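Local coordinates for proto-oncogene tyrosine-protein kinase receptor Ret (PDB 7AMK) that is a receptor tyrosine kinase whose extracellular region, represented here by its four cadherin-like domains, probably recognises GDNF bound to the co-receptor GFR-alpha1, at residues 79-83 with 112-116; 147-153 with 184-189. The protein carries 4 engineered substitutions. The contacts are given in a common frame with arbitrary orientation. Residues are numbered along the deposited sequence.

Contact 1. Residues 79-83 with 112-116. With NAG (2-acetamido-2-deoxy-beta-D-glucopyranose), chain C.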
loop_
_atom_site.group_PDB
_atom_site.type_symbol
_atom_site.label_atom_id
_atom_site.label_comp_id
_atom_site.label_asym_id
_atom_site.label_seq_id
_atom_site.Cartn_x
_atom_site.Cartn_y
_atom_site.Cartn_z
ATOM N N VAL A 79 11.532 33.991 49.402
ATOM C CA VAL A 79 11.399 34.478 50.773
ATOM C C VAL A 79 10.022 34.231 51.360
ATOM O O VAL A 79 9.841 34.413 52.570
ATOM C CB VAL A 79 11.724 35.981 50.808
ATOM C CG1 VAL A 79 11.613 36.537 52.226
ATOM C CG2 VAL A 79 13.111 36.228 50.234
ATOM N N ARG A 80 9.056 33.808 50.545
ATOM C CA ARG A 80 7.667 33.688 50.971
ATOM C C ARG A 80 7.428 32.435 51.807
ATOM O O ARG A 80 8.062 31.393 51.608
ATOM C CB ARG A 80 6.732 33.657 49.755
ATOM N N SER A 81 6.480 32.542 52.733
ATOM C CA SER A 81 5.959 31.367 53.414
ATOM C C SER A 81 4.824 30.761 52.586
ATOM O O SER A 81 3.993 31.497 52.051
ATOM C CB SER A 81 5.450 31.743 54.808
ATOM O OG SER A 81 5.001 30.614 55.542
ATOM N N PRO A 82 4.715 29.426 52.447
ATOM C CA PRO A 82 5.518 28.377 53.083
ATOM C C PRO A 82 6.765 28.078 52.292
ATOM O O PRO A 82 6.740 28.296 51.091
ATOM C CB PRO A 82 4.580 27.176 53.056
ATOM C CG PRO A 82 3.877 27.339 51.723
ATOM C CD PRO A 82 3.660 28.843 51.592
ATOM N N LYS A 83 7.822 27.582 52.946
ATOM C CA LYS A 83 9.022 27.108 52.262
ATOM C C LYS A 83 8.963 25.590 52.156
ATOM O O LYS A 83 8.876 24.887 53.169
ATOM C CB LYS A 83 10.295 27.541 52.989
ATOM C CG LYS A 83 10.577 29.031 52.916
ATOM C CD LYS A 83 11.786 29.402 53.744
ATOM C CE LYS A 83 12.170 30.856 53.536
ATOM N NZ LYS A 83 13.267 31.261 54.442
ATOM N N SER A 112 6.064 21.246 53.608
ATOM C CA SER A 112 5.832 22.678 53.489
ATOM C C SER A 112 6.012 23.265 54.869
ATOM O O SER A 112 5.248 22.953 55.791
ATOM C CB SER A 112 4.444 22.985 52.935
ATOM O OG SER A 112 4.339 22.547 51.595
ATOM N N PHE A 113 7.028 24.103 55.006
ATOM C CA PHE A 113 7.384 24.699 56.282
ATOM C C PHE A 113 6.661 26.038 56.346
ATOM O O PHE A 113 7.004 26.972 55.617
ATOM C CB PHE A 113 8.903 24.842 56.393
ATOM C CG PHE A 113 9.388 25.239 57.753
ATOM C CD1 PHE A 113 8.493 25.448 58.797
ATOM C CD2 PHE A 113 10.747 25.411 57.997
ATOM C CE1 PHE A 113 8.955 25.821 60.058
ATOM C CE2 PHE A 113 11.208 25.780 59.260
ATOM C CZ PHE A 113 10.312 25.996 60.283
ATOM N N ILE A 114 5.642 26.109 57.184
ATOM C CA ILE A 114 4.824 27.304 57.336
ATOM C C ILE A 114 5.401 28.136 58.472
ATOM O O ILE A 114 5.638 27.622 59.572
ATOM C CB ILE A 114 3.357 26.931 57.615
ATOM C CG1 ILE A 114 2.816 25.999 56.528
ATOM C CG2 ILE A 114 2.496 28.186 57.756
ATOM C CD1 ILE A 114 1.471 25.439 56.867
ATOM N N ASN A 115 5.621 29.424 58.209
ATOM C CA ASN A 115 6.234 30.337 59.170
ATOM C C ASN A 115 5.204 30.792 60.211
ATOM O O ASN A 115 4.929 31.974 60.383
ATOM C CB ASN A 115 6.845 31.514 58.414
ATOM C CG ASN A 115 7.585 32.503 59.312
ATOM O OD1 ASN A 115 8.188 32.144 60.322
ATOM N ND2 ASN A 115 7.537 33.766 58.927
ATOM N N ASP A 116 4.628 29.825 60.921
ATOM C CA ASP A 116 3.697 30.149 61.998
ATOM C C ASP A 116 3.601 28.941 62.916
ATOM O O ASP A 116 4.067 27.851 62.578
ATOM C CB ASP A 116 2.321 30.547 61.439
ATOM C CG ASP A 116 1.363 31.120 62.500
ATOM O OD1 ASP A 116 1.775 31.401 63.647
ATOM O OD2 ASP A 116 0.165 31.275 62.172
HETATM C C1 NAG C . 8.197 34.794 59.663
HETATM C C2 NAG C . 8.289 36.079 58.848
HETATM C C3 NAG C . 8.999 37.165 59.646
HETATM C C4 NAG C . 8.395 37.318 61.037
HETATM C C5 NAG C . 8.263 35.962 61.722
HETATM C C6 NAG C . 7.513 36.043 63.029
HETATM C C7 NAG C . 8.347 35.588 56.440
HETATM C C8 NAG C . 9.226 35.396 55.240
HETATM N N2 NAG C . 8.979 35.853 57.587
HETATM O O3 NAG C . 8.892 38.385 58.923
HETATM O O4 NAG C . 9.256 38.123 61.837
HETATM O O5 NAG C . 7.538 35.053 60.883
HETATM O O6 NAG C . 6.120 36.186 62.794
HETATM O O7 NAG C . 7.120 35.499 56.376
#
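Backbone hydrogen bonds begin the antiparallel pairing here: Lys-83 N donates to Phe-113 O at 2.9 Å and Phe-113 N returns to Lys-83 O at 2.7 Å, making one hydrogen-bonded pair. Two residues earlier, the side chain of Ser-81 adds a further bond: its OG accepts from Asn-115 N, almost linearly, at 3.0 Å. The cis peptide before Pro-82 lies between these two points. Apolar contact is slight, Pro-82 CB resting 4.1 Å from Ile-114 CG1. The covalent link is the N-glycan: Asn-115, centre of an inverse gamma turn, bonds through ND2 to NAG C1 at 1.4 Å, and the acetyl methyl C8 of this sugar comes within 2.9 Å of Val-79 O, so the loop flanks the glycan root. In the first cadherin-like domain, strand 106-114 runs between strands 7-14 and 83-92; Lys-83 reaches Phe-71 of helix 68-72 by a cation-pi contact and a hydrogen bond to its carbonyl, while Phe-113 packs on Val-14, Asp-70, Trp-50, Leu-66 and Leu-74.

Contact 2. Residues 147-153 with 184-189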
loop_
_atom_site.group_PDB
_atom_site.type_symbol
_atom_site.label_atom_id
_atom_site.label_comp_id
_atom_site.label_asym_id
_atom_site.label_seq_id
_atom_site.Cartn_x
_atom_site.Cartn_y
_atom_site.Cartn_z
ATOM N N GLY A 147 -0.670 -6.423 51.368
ATOM C CA GLY A 147 0.159 -5.615 52.249
ATOM C C GLY A 147 -0.449 -4.258 52.499
ATOM O O GLY A 147 -1.398 -3.833 51.827
ATOM N N ALA A 148 0.103 -3.588 53.503
ATOM C CA ALA A 148 -0.334 -2.236 53.787
ATOM C C ALA A 148 0.012 -1.356 52.609
ATOM O O ALA A 148 0.998 -1.573 51.903
ATOM C CB ALA A 148 0.314 -1.691 55.057
ATOM N N LEU A 149 -0.803 -0.371 52.405
ATOM C CA LEU A 149 -0.713 0.470 51.236
ATOM C C LEU A 149 -0.569 1.938 51.585
ATOM O O LEU A 149 0.178 2.653 50.921
ATOM C CB LEU A 149 -1.966 0.254 50.397
ATOM C CG LEU A 149 -2.108 0.982 49.093
ATOM C CD1 LEU A 149 -1.063 0.390 48.182
ATOM C CD2 LEU A 149 -3.505 0.690 48.585
ATOM N N ARG A 150 -1.286 2.410 52.598
ATOM C CA ARG A 150 -1.242 3.819 52.951
ATOM C C ARG A 150 -1.610 3.942 54.420
ATOM O O ARG A 150 -2.584 3.330 54.865
ATOM C CB ARG A 150 -2.186 4.661 52.066
ATOM C CG ARG A 150 -2.415 6.123 52.571
ATOM C CD ARG A 150 -3.150 6.993 51.544
ATOM N NE ARG A 150 -2.343 6.936 50.322
ATOM C CZ ARG A 150 -2.439 7.741 49.273
ATOM N NH1 ARG A 150 -3.362 8.697 49.211
ATOM N NH2 ARG A 150 -1.585 7.579 48.262
ATOM N N GLN A 151 -0.809 4.709 55.164
ATOM C CA GLN A 151 -1.146 5.111 56.528
ATOM C C GLN A 151 -2.187 6.217 56.441
ATOM O O GLN A 151 -1.925 7.272 55.848
ATOM C CB GLN A 151 0.099 5.596 57.278
ATOM C CG GLN A 151 -0.126 6.203 58.712
ATOM C CD GLN A 151 -1.006 5.348 59.637
ATOM O OE1 GLN A 151 -2.094 5.755 59.985
ATOM N NE2 GLN A 151 -0.536 4.170 60.016
ATOM N N LEU A 152 -3.358 5.980 57.032
ATOM C CA LEU A 152 -4.479 6.908 56.935
ATOM C C LEU A 152 -4.488 8.006 58.007
ATOM O O LEU A 152 -5.053 9.075 57.764
ATOM C CB LEU A 152 -5.804 6.122 56.985
ATOM C CG LEU A 152 -6.116 5.328 55.714
ATOM C CD1 LEU A 152 -7.472 4.626 55.783
ATOM C CD2 LEU A 152 -6.039 6.251 54.500
ATOM N N ARG A 153 -3.904 7.787 59.185
ATOM C CA ARG A 153 -3.875 8.833 60.210
ATOM C C ARG A 153 -3.021 10.025 59.776
ATOM O O ARG A 153 -1.902 9.860 59.293
ATOM C CB ARG A 153 -3.312 8.299 61.530
ATOM C CG ARG A 153 -4.272 7.479 62.371
ATOM C CD ARG A 153 -3.565 6.757 63.533
ATOM N NE ARG A 153 -2.542 5.817 63.059
ATOM C CZ ARG A 153 -1.881 4.969 63.844
ATOM N NH1 ARG A 153 -2.125 4.900 65.140
ATOM N NH2 ARG A 153 -0.950 4.169 63.314
ATOM N N THR A 184 -3.457 -0.545 63.090
ATOM C CA THR A 184 -2.461 0.407 62.625
ATOM C C THR A 184 -3.062 1.570 61.853
ATOM O O THR A 184 -2.323 2.475 61.469
ATOM C CB THR A 184 -1.417 -0.311 61.775
ATOM O OG1 THR A 184 -2.060 -0.905 60.637
ATOM C CG2 THR A 184 -0.755 -1.420 62.598
ATOM N N SER A 185 -4.378 1.572 61.616
ATOM C CA SER A 185 -5.034 2.572 60.766
ATOM C C SER A 185 -4.483 2.595 59.333
ATOM O O SER A 185 -4.565 3.613 58.643
ATOM C CB SER A 185 -4.941 3.966 61.380
ATOM O OG SER A 185 -5.814 4.076 62.486
ATOM N N GLU A 186 -3.956 1.486 58.825
ATOM C CA GLU A 186 -3.457 1.475 57.450
ATOM C C GLU A 186 -4.518 0.957 56.483
ATOM O O GLU A 186 -5.195 -0.018 56.770
ATOM C CB GLU A 186 -2.209 0.602 57.301
ATOM C CG GLU A 186 -0.986 1.076 58.032
ATOM C CD GLU A 186 0.004 -0.062 58.307
ATOM O OE1 GLU A 186 -0.424 -1.202 58.633
ATOM O OE2 GLU A 186 1.218 0.195 58.199
ATOM N N LEU A 187 -4.620 1.580 55.311
ATOM C CA LEU A 187 -5.309 0.935 54.200
ATOM C C LEU A 187 -4.441 -0.207 53.690
ATOM O O LEU A 187 -3.243 -0.026 53.468
ATOM C CB LEU A 187 -5.568 1.946 53.099
ATOM C CG LEU A 187 -6.227 1.469 51.813
ATOM C CD1 LEU A 187 -7.702 1.040 52.050
ATOM C CD2 LEU A 187 -6.112 2.593 50.795
ATOM N N VAL A 188 -5.017 -1.397 53.540
ATOM C CA VAL A 188 -4.254 -2.567 53.114
ATOM C C VAL A 188 -4.914 -3.209 51.889
ATOM O O VAL A 188 -6.131 -3.148 51.716
ATOM C CB VAL A 188 -4.143 -3.596 54.230
ATOM C CG1 VAL A 188 -3.679 -2.958 55.543
ATOM C CG2 VAL A 188 -5.479 -4.308 54.383
ATOM N N VAL A 189 -4.107 -3.847 51.037
ATOM C CA VAL A 189 -4.645 -4.688 49.976
ATOM C C VAL A 189 -4.657 -6.116 50.489
ATOM O O VAL A 189 -3.644 -6.613 50.998
ATOM C CB VAL A 189 -3.842 -4.543 48.668
ATOM C CG1 VAL A 189 -2.385 -4.999 48.821
ATOM C CG2 VAL A 189 -4.543 -5.305 47.522
#
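A classic beta bulge interrupts this antiparallel pairing in the cadherin domain: Leu-149 and Arg-150 both face Leu-187, whose O accepts from Leu-149 N at 2.7 Å and from Arg-150 N at 3.2 Å. The extra residue shifts the register by one, so Ala-148 pairs with Val-188 but Gln-151 with Glu-186. Leu-187 N closes the bulge by donating to Arg-150 O at 2.7 Å; to one side Gly-147 and Val-189 exchange two backbone hydrogen bonds. Strand 147-151 is an edge of a three-stranded sheet in which 186-189 is central and 178-181 completes the other side. Leu-149 CD2 meets Leu-187 CD2 at 3.9 Å and Leu-152 CD1 lies 4.2 Å from Leu-187 CB; these leucines also pack on Ile-140, Val-170 and Tyr-168 of the facing sheet, as expected of a beta sandwich. Ala-148, Val-188, Gln-151 and Glu-186 share the other face, where Gln-151 and Glu-186 hydrogen-bond to Gln-24 in the first cadherin-like domain. Beyond the strands, Leu-152 N donates to Ser-185 O. The Gln-151 amide bridges the ends: its NE2 donates to Thr-184 O at 2.9 Å, and its OE1 accepts from Arg-153 N at 2.8 Å and Arg-153 NE at 3.1 Å.

Overall arrangement
The contacts follow one another along the chain in two cadherin-like domains, their centres 29 Å apart and nearest atoms about 15 Å, without touching. Both are antiparallel and partly buried, yet they share no sheet. Contact 1 is where a loop enters the pairing of two inner strands, burying 254 Å², and Asn-115 at its end carries a glycan. Contact 2 joins an edge strand to the central strand of its sheet, burying 623 Å², with leucines turned into the sandwich and a mixed face of Ala-148, Val-188, Gln-151 and Glu-186. Gln-24 of the domain holding contact 1 bonds to this face, and Leu-149 and Val-189 also touch that domain, so contact 2 borders the domain junction, whereas contact 1 ends at the sugar-bearing surface.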